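Local coordinates for caspase (Drosophila melanogaster, PDB 3SIR), which acts as an executioner caspase, a cysteine protease of the apoptotic cascade that cleaves substrates such as baculovirus p35 and lamin DmO in vitro, at residues Leu49-Val52 / Leu53-Asp57; Ile71-Thr74 / Ile75-Ala79; Lys207-Asp210 / Ile211-Leu215. The protein carries 1 engineered substitution. All coordinates share one frame; numbering follows the deposited sequence.

Contact 1. Residues Leu49-Val52 / Leu53-Asp57; sequences LTRV and LKQLD
Arg51 O is gripped by two backbone donors one residue apart. Gln55 N reaches Arg51 O at 2.9 Å along a nearly straight N-H...O path (164°), the regular i to i+4 bond of the helix. Lys54 N adds an i to i+3 bond to Arg51 O, at 2.8 Å. Lys54 N also makes a weak bond to Thr50 O, so its N-H lies between two successive carbonyls, i-4 (weak) and i-3. On the flanks the i+4 bonds continue, from Leu53 N to Leu49 O at 2.9 Å and from Leu56 N to Val52 O at 3.0 Å. These residues form the last turns of helix 45-55, which packs against one face of the central caspase sheet. Leu49 and Leu53 point the same way into that interface, Leu49 CD2 4.0 Å from Leu53 CG, and reach Ile25, Ala23, Ala92 and Leu90. Val52 meets helix 193-205 at Cys199, Leu202 and Ala203, and Leu49 touches Met195 of the same helix. Thr50 and Lys54 run alongside each other, with Thr50 CG2 4.0 Å from Lys54 CE; OG1 of Thr50 sits beside the backbone N (chi1 -76°), where it bonds to Cys46 O, and this leaves the methyl CG2 anti to N and facing Lys54. Out on the solvent side, Arg51 and Gln55 lie side by side, their guanidinium and amide planes turned 51° from each other, with Gln55 NE2 3.7 Å from Arg51 CG. The course of the chain changes at Asp57, whose positive phi and two weak bonds from its N, to Leu53 O and Lys54 O, form a Schellman motif.

Contact 2. Residues Ile71-Thr74 / Ile75-Ala79; sequences ILRT and IEYSA. Engineered in segment 75-79: Ser78 (natural residue Ala).
The phenol ring of Tyr77 meets the preceding turn through one of its ring carbons, CD2, which lies 3.4 Å from Arg73 O. That oxygen approaches the ring obliquely and is already taken by the backbone, since Tyr77 N donates to Arg73 O at 2.9 Å in a bond with an N-H...O angle of 160°. With CG placed beside its own backbone N (chi1 -77°), Tyr77 turns its ring back toward Arg73, where CE2 comes 4.4 Å from Arg73 CD in a loose contact between ring and aliphatic chain. The other flat groups here, the guanidinium of Arg73 and the carboxylate of Glu76, do not meet: Arg73 NE and Glu76 OE1 stay 5.8 Å apart. On the buried side Ile71 and Ile75 cross obliquely, with Ile71 CG2 4.2 Å from Ile75 CD1, and both side chains rest on Phe26 of strand 19-28. Ile75 reaches further, to Ile114 and Phe118, and Leu72 touches Lys110 and Leu111 of helix 107-113. Helix 68-79 thus packs on one face of the central sheet, beside helix 107-113. Thr74 keeps its hydroxyl beside its own backbone N (chi1 -64°), where OG1 bonds to Asp70 O in the turn before. One turn on, the engineered Ser78 (alanine in the natural protein) places OG 2.7 Å from Thr74 O and 2.6 Å from Ile75 O. With two carbonyl oxygens within reach of its one hydroxyl proton, its choice is not settled. The chemistry implies that Thr74 OG1 is satisfied by the main chain at Asp70 O, that the second hydroxyl belongs to the engineered residue, and that the Arg73 and Glu76 charges, not in contact, would at most attract each other weakly across the gap between them.

Contact 3. Residues Lys207-Asp210 / Ile211-Leu215; sequences KRLD and ILTLL
Ile211, the first helical residue after the N-cap Asp210, packs on Leu249 and Leu253, and Leu212 after it brings its CB 4.1 Å from Asp210 OD1. The Leu212 side chain packs on Leu173 and Thr247 and also touches Thr216 of the second subunit, so this first turn borders the subunit interface. Thr213 carries most of the polar contact. Its OG1 stands between its backbone N and carbonyl carbon (chi1 66°), a crowded position that brings the hydroxyl 2.9 Å from Asp210 OD2 and equally 2.9 Å from Asp210 O. The hydroxyl has one proton and two acceptors within reach, so its direction is not settled. The two side chains cross at about a right angle, as do those of Thr213 and Leu209, whose CD2 lies 4.0 Å from Thr213 CB. Thr213 N adds a weak bond to Asp210 O. That carbonyl takes the straighter bond from Leu214 N, at 3.0 Å and in the carbonyl plane, which is the first full i to i+4 bond of the helix. Leu214 CD1 also touches Leu209 CB loosely, at 4.4 Å, and the Leu214 side chain packs on Leu202 and Asn205 of helix 193-205 as well. An aspartate at the N-cap whose carboxylate faces the hydroxyl of the threonine three residues later, its negative charge probably favoured both by the helix N-terminus and by Arg254, which touches the Asp210 side chain, is typical of a helix start; here it opens helix 211-223 of the caspase small subunit.

The three contacts lie within one caspase domain, on two faces of its central sheet. Contacts 1 and 3 share a face: their centres are about 15 Å apart, and they touch where Lys207 NZ comes 3.4 Å from Gln55 O. Helix 193-205 lies against both, meeting Val52 of contact 1 and Leu214 of contact 3. Contact 2 belongs to the other face, its centre about 21 Å from that of contact 1 and about 27 Å from that of contact 3. The side chains of Ile71 and Leu49 lie about 9 and 11 Å from that of His96, an active-site residue by similarity; contact 3 lies away from it, near the second subunit.

Contact 1. Residues Leu49-Val52 / Leu53-Asp57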
loop_
_atom_site.group_PDB
_atom_site.type_symbol
_atom_site.label_atom_id
_atom_site.label_comp_id
_atom_site.label_asym_id
_atom_site.label_seq_id
_atom_site.Cartn_x
_atom_site.Cartn_y
_atom_site.Cartn_z
ATOM N N LEU A 49 1.285 7.787 -19.124
ATOM C CA LEU A 49 2.072 6.734 -18.492
ATOM C C LEU A 49 3.392 6.515 -19.225
ATOM O O LEU A 49 4.456 6.883 -18.724
ATOM C CB LEU A 49 1.282 5.424 -18.418
ATOM C CG LEU A 49 1.207 4.762 -17.038
ATOM C CD1 LEU A 49 1.239 3.244 -17.135
ATOM C CD2 LEU A 49 2.316 5.258 -16.117
ATOM N N THR A 50 3.311 5.923 -20.412
ATOM C CA THR A 50 4.459 5.778 -21.306
ATOM C C THR A 50 5.463 6.924 -21.178
ATOM O O THR A 50 6.642 6.699 -20.907
ATOM C CB THR A 50 4.006 5.637 -22.778
ATOM O OG1 THR A 50 3.502 4.313 -22.999
ATOM C CG2 THR A 50 5.158 5.898 -23.747
ATOM N N ARG A 51 5.003 8.148 -21.411
ATOM C CA ARG A 51 5.889 9.305 -21.435
ATOM C C ARG A 51 6.618 9.465 -20.103
ATOM O O ARG A 51 7.847 9.535 -20.051
ATOM C CB ARG A 51 5.070 10.561 -21.716
ATOM C CG ARG A 51 5.814 11.652 -22.458
ATOM C CD ARG A 51 4.818 12.652 -23.018
ATOM N NE ARG A 51 3.501 12.038 -23.174
ATOM C CZ ARG A 51 2.900 11.826 -24.342
ATOM N NH1 ARG A 51 3.450 12.261 -25.467
ATOM N NH2 ARG A 51 1.701 11.256 -24.370
ATOM N N VAL A 52 5.843 9.551 -19.026
ATOM C CA VAL A 52 6.399 9.773 -17.699
ATOM C C VAL A 52 7.409 8.689 -17.349
ATOM O O VAL A 52 8.422 8.957 -16.699
ATOM C CB VAL A 52 5.304 9.802 -16.622
ATOM C CG1 VAL A 52 5.802 10.541 -15.396
ATOM C CG2 VAL A 52 4.053 10.465 -17.160
ATOM N N LEU A 53 7.124 7.463 -17.775
ATOM C CA LEU A 53 7.992 6.341 -17.451
ATOM C C LEU A 53 9.252 6.370 -18.305
ATOM O O LEU A 53 10.246 5.722 -17.976
ATOM C CB LEU A 53 7.259 5.013 -17.631
ATOM C CG LEU A 53 6.282 4.636 -16.515
ATOM C CD1 LEU A 53 6.146 3.124 -16.421
ATOM C CD2 LEU A 53 6.723 5.217 -15.181
ATOM N N LYS A 54 9.214 7.157 -19.378
ATOM C CA LYS A 54 10.393 7.387 -20.203
ATOM C C LYS A 54 11.228 8.521 -19.620
ATOM O O LYS A 54 12.457 8.453 -19.610
ATOM C CB LYS A 54 9.991 7.722 -21.642
ATOM C CG LYS A 54 9.342 6.566 -22.400
ATOM C CD LYS A 54 9.166 6.879 -23.883
ATOM C CE LYS A 54 9.051 5.598 -24.703
ATOM N NZ LYS A 54 8.559 5.827 -26.095
ATOM N N GLN A 55 10.557 9.570 -19.150
ATOM C CA GLN A 55 11.231 10.639 -18.418
ATOM C C GLN A 55 11.941 10.094 -17.184
ATOM O O GLN A 55 12.933 10.666 -16.734
ATOM C CB GLN A 55 10.240 11.728 -18.000
ATOM C CG GLN A 55 10.173 12.921 -18.947
ATOM C CD GLN A 55 8.764 13.478 -19.075
ATOM O OE1 GLN A 55 8.150 13.875 -18.079
ATOM N NE2 GLN A 55 8.223 13.453 -20.291
ATOM N N LEU A 56 11.412 9.006 -16.626
ATOM C CA LEU A 56 11.990 8.390 -15.435
ATOM C C LEU A 56 13.049 7.345 -15.773
ATOM O O LEU A 56 13.747 6.850 -14.885
ATOM C CB LEU A 56 10.902 7.767 -14.562
ATOM C CG LEU A 56 9.816 8.689 -14.001
ATOM C CD1 LEU A 56 8.913 7.888 -13.083
ATOM C CD2 LEU A 56 10.419 9.875 -13.260
ATOM N N ASP A 57 13.149 6.994 -17.052
ATOM C CA ASP A 57 14.330 6.314 -17.573
ATOM C C ASP A 57 14.047 4.848 -17.875
ATOM O O ASP A 57 14.971 4.071 -18.122
ATOM C CB ASP A 57 15.486 6.424 -16.576
ATOM C CG ASP A 57 16.508 7.463 -16.980
ATOM O OD1 ASP A 57 16.222 8.669 -16.824
ATOM O OD2 ASP A 57 17.595 7.071 -17.460
#

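Contact 2. Residues Ile71-Thr74 / Ile75-Ala79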
loop_
_atom_site.group_PDB
_atom_site.type_symbol
_atom_site.label_atom_id
_atom_site.label_comp_id
_atom_site.label_asym_id
_atom_site.label_seq_id
_atom_site.Cartn_x
_atom_site.Cartn_y
_atom_site.Cartn_z
ATOM N N ILE A 71 -1.360 -11.193 -21.429
ATOM C CA ILE A 71 -0.751 -10.252 -20.501
ATOM C C ILE A 71 0.053 -10.980 -19.424
ATOM O O ILE A 71 1.189 -10.611 -19.123
ATOM C CB ILE A 71 -1.837 -9.356 -19.861
ATOM C CG1 ILE A 71 -2.522 -8.514 -20.941
ATOM C CG2 ILE A 71 -1.241 -8.476 -18.774
ATOM C CD1 ILE A 71 -3.832 -7.909 -20.518
ATOM N N LEU A 72 -0.493 -12.082 -18.923
ATOM C CA LEU A 72 0.172 -12.840 -17.873
ATOM C C LEU A 72 1.457 -13.468 -18.397
ATOM O O LEU A 72 2.547 -13.158 -17.911
ATOM C CB LEU A 72 -0.766 -13.907 -17.302
ATOM C CG LEU A 72 -2.118 -13.342 -16.858
ATOM C CD1 LEU A 72 -2.972 -14.405 -16.175
ATOM C CD2 LEU A 72 -1.890 -12.157 -15.938
ATOM N N ARG A 73 1.337 -14.250 -19.464
ATOM C CA ARG A 73 2.494 -14.919 -20.043
ATOM C C ARG A 73 3.602 -13.911 -20.311
ATOM O O ARG A 73 4.726 -14.073 -19.834
ATOM C CB ARG A 73 2.119 -15.661 -21.329
ATOM C CG ARG A 73 1.269 -16.900 -21.088
ATOM C CD ARG A 73 1.838 -18.130 -21.783
ATOM N NE ARG A 73 0.798 -19.117 -22.064
ATOM C CZ ARG A 73 -0.207 -18.926 -22.916
ATOM N NH1 ARG A 73 -0.319 -17.778 -23.573
ATOM N NH2 ARG A 73 -1.119 -19.873 -23.091
ATOM N N THR A 74 3.250 -12.822 -20.985
ATOM C CA THR A 74 4.232 -11.804 -21.343
ATOM C C THR A 74 4.981 -11.365 -20.094
ATOM O O THR A 74 6.171 -11.054 -20.136
ATOM C CB THR A 74 3.557 -10.581 -21.979
ATOM O OG1 THR A 74 2.949 -10.967 -23.219
ATOM C CG2 THR A 74 4.576 -9.488 -22.234
ATOM N N ILE A 75 4.280 -11.426 -18.969
ATOM C CA ILE A 75 4.865 -11.136 -17.671
ATOM C C ILE A 75 5.778 -12.277 -17.235
ATOM O O ILE A 75 6.933 -12.048 -16.868
ATOM C CB ILE A 75 3.768 -10.927 -16.618
ATOM C CG1 ILE A 75 2.881 -9.740 -17.003
ATOM C CG2 ILE A 75 4.379 -10.743 -15.237
ATOM C CD1 ILE A 75 1.741 -9.486 -16.033
ATOM N N GLU A 76 5.280 -13.507 -17.329
ATOM C CA GLU A 76 6.082 -14.672 -16.958
ATOM C C GLU A 76 7.456 -14.644 -17.611
ATOM O O GLU A 76 8.472 -14.819 -16.940
ATOM C CB GLU A 76 5.372 -15.976 -17.319
ATOM C CG GLU A 76 6.088 -17.222 -16.811
ATOM C CD GLU A 76 5.497 -18.507 -17.365
ATOM O OE1 GLU A 76 4.251 -18.610 -17.446
ATOM O OE2 GLU A 76 6.287 -19.400 -17.748
ATOM N N TYR A 77 7.480 -14.376 -18.913
ATOM C CA TYR A 77 8.709 -14.439 -19.701
ATOM C C TYR A 77 9.700 -13.319 -19.389
ATOM O O TYR A 77 10.900 -13.465 -19.616
ATOM C CB TYR A 77 8.382 -14.459 -21.193
ATOM C CG TYR A 77 7.907 -15.808 -21.675
ATOM C CD1 TYR A 77 8.775 -16.893 -21.722
ATOM C CD2 TYR A 77 6.567 -16.026 -21.967
ATOM C CE1 TYR A 77 8.337 -18.143 -22.122
ATOM C CE2 TYR A 77 6.114 -17.276 -22.350
ATOM C CZ TYR A 77 7.003 -18.331 -22.425
ATOM O OH TYR A 77 6.552 -19.574 -22.811
ATOM N N SER A 78 9.198 -12.219 -18.839
ATOM C CA SER A 78 10.040 -11.090 -18.469
ATOM C C SER A 78 10.605 -11.289 -17.069
ATOM O O SER A 78 11.693 -10.811 -16.743
ATOM C CB SER A 78 9.219 -9.805 -18.508
ATOM O OG SER A 78 7.854 -10.097 -18.270
ATOM N N ALA A 79 9.829 -11.956 -16.223
ATOM C CA ALA A 79 10.372 -12.494 -14.986
ATOM C C ALA A 79 11.628 -13.302 -15.296
ATOM O O ALA A 79 12.610 -13.246 -14.557
ATOM C CB ALA A 79 9.336 -13.363 -14.291
#

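Contact 3. Residues Lys207-Asp210 / Ile211-Leu215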
loop_
_atom_site.group_PDB
_atom_site.type_symbol
_atom_site.label_atom_id
_atom_site.label_comp_id
_atom_site.label_asym_id
_atom_site.label_seq_id
_atom_site.Cartn_x
_atom_site.Cartn_y
_atom_site.Cartn_z
ATOM N N LYS A 207 11.122 12.682 -9.363
ATOM C CA LYS A 207 12.560 12.637 -9.131
ATOM C C LYS A 207 12.912 13.349 -7.831
ATOM O O LYS A 207 13.995 13.155 -7.273
ATOM C CB LYS A 207 13.305 13.281 -10.300
ATOM C CG LYS A 207 13.896 12.276 -11.282
ATOM C CD LYS A 207 15.013 12.900 -12.103
ATOM C CE LYS A 207 15.707 11.863 -12.973
ATOM N NZ LYS A 207 15.111 11.766 -14.337
ATOM N N ARG A 208 11.971 14.147 -7.338
ATOM C CA ARG A 208 12.184 14.944 -6.138
ATOM C C ARG A 208 11.930 14.129 -4.872
ATOM O O ARG A 208 12.533 14.389 -3.831
ATOM C CB ARG A 208 11.291 16.189 -6.169
ATOM C CG ARG A 208 11.308 16.934 -7.503
ATOM C CD ARG A 208 10.485 18.216 -7.449
ATOM N NE ARG A 208 11.019 19.244 -8.338
ATOM C CZ ARG A 208 10.633 20.516 -8.336
ATOM N NH1 ARG A 208 9.659 20.918 -7.528
ATOM N NH2 ARG A 208 11.227 21.394 -9.134
ATOM N N LEU A 209 11.153 13.058 -5.007
ATOM C CA LEU A 209 10.327 12.550 -3.914
ATOM C C LEU A 209 10.308 11.024 -3.883
ATOM O O LEU A 209 10.313 10.376 -4.930
ATOM C CB LEU A 209 8.897 13.075 -4.057
ATOM C CG LEU A 209 8.493 14.233 -3.146
ATOM C CD1 LEU A 209 7.128 14.755 -3.567
ATOM C CD2 LEU A 209 8.470 13.764 -1.704
ATOM N N ASP A 210 10.168 10.457 -2.689
ATOM C CA ASP A 210 10.174 9.005 -2.537
ATOM C C ASP A 210 8.799 8.404 -2.818
ATOM O O ASP A 210 7.774 9.057 -2.614
ATOM C CB ASP A 210 10.677 8.605 -1.145
ATOM C CG ASP A 210 9.562 8.501 -0.121
ATOM O OD1 ASP A 210 9.216 7.365 0.270
ATOM O OD2 ASP A 210 9.068 9.554 0.336
ATOM N N ILE A 211 8.783 7.172 -3.317
ATOM C CA ILE A 211 7.629 6.644 -4.035
ATOM C C ILE A 211 6.322 6.784 -3.251
ATOM O O ILE A 211 5.282 7.130 -3.817
ATOM C CB ILE A 211 7.847 5.176 -4.439
ATOM C CG1 ILE A 211 6.723 4.690 -5.360
ATOM C CG2 ILE A 211 7.970 4.296 -3.209
ATOM C CD1 ILE A 211 6.755 5.310 -6.744
ATOM N N LEU A 212 6.399 6.601 -1.936
ATOM C CA LEU A 212 5.202 6.454 -1.114
ATOM C C LEU A 212 4.561 7.799 -0.772
ATOM O O LEU A 212 3.352 7.881 -0.538
ATOM C CB LEU A 212 5.514 5.677 0.167
ATOM C CG LEU A 212 5.852 4.193 0.015
ATOM C CD1 LEU A 212 6.369 3.630 1.332
ATOM C CD2 LEU A 212 4.653 3.399 -0.484
ATOM N N THR A 213 5.379 8.850 -0.750
ATOM C CA THR A 213 4.875 10.215 -0.639
ATOM C C THR A 213 4.491 10.772 -2.009
ATOM O O THR A 213 3.655 11.671 -2.117
ATOM C CB THR A 213 5.907 11.158 0.013
ATOM O OG1 THR A 213 7.040 11.284 -0.850
ATOM C CG2 THR A 213 6.377 10.618 1.361
ATOM N N LEU A 214 5.033 10.181 -3.066
ATOM C CA LEU A 214 4.437 10.349 -4.383
ATOM C C LEU A 214 3.021 9.772 -4.390
ATOM O O LEU A 214 2.041 10.516 -4.360
ATOM C CB LEU A 214 5.298 9.672 -5.447
ATOM C CG LEU A 214 5.422 10.380 -6.796
ATOM C CD1 LEU A 214 5.439 11.880 -6.588
ATOM C CD2 LEU A 214 6.691 9.933 -7.508
ATOM N N LEU A 215 2.926 8.451 -4.260
ATOM C CA LEU A 215 1.638 7.755 -4.322
ATOM C C LEU A 215 0.700 8.130 -3.180
ATOM O O LEU A 215 -0.443 7.677 -3.128
ATOM C CB LEU A 215 1.841 6.237 -4.337
ATOM C CG LEU A 215 2.807 5.707 -5.393
ATOM C CD1 LEU A 215 2.982 4.205 -5.248
ATOM C CD2 LEU A 215 2.294 6.068 -6.777
#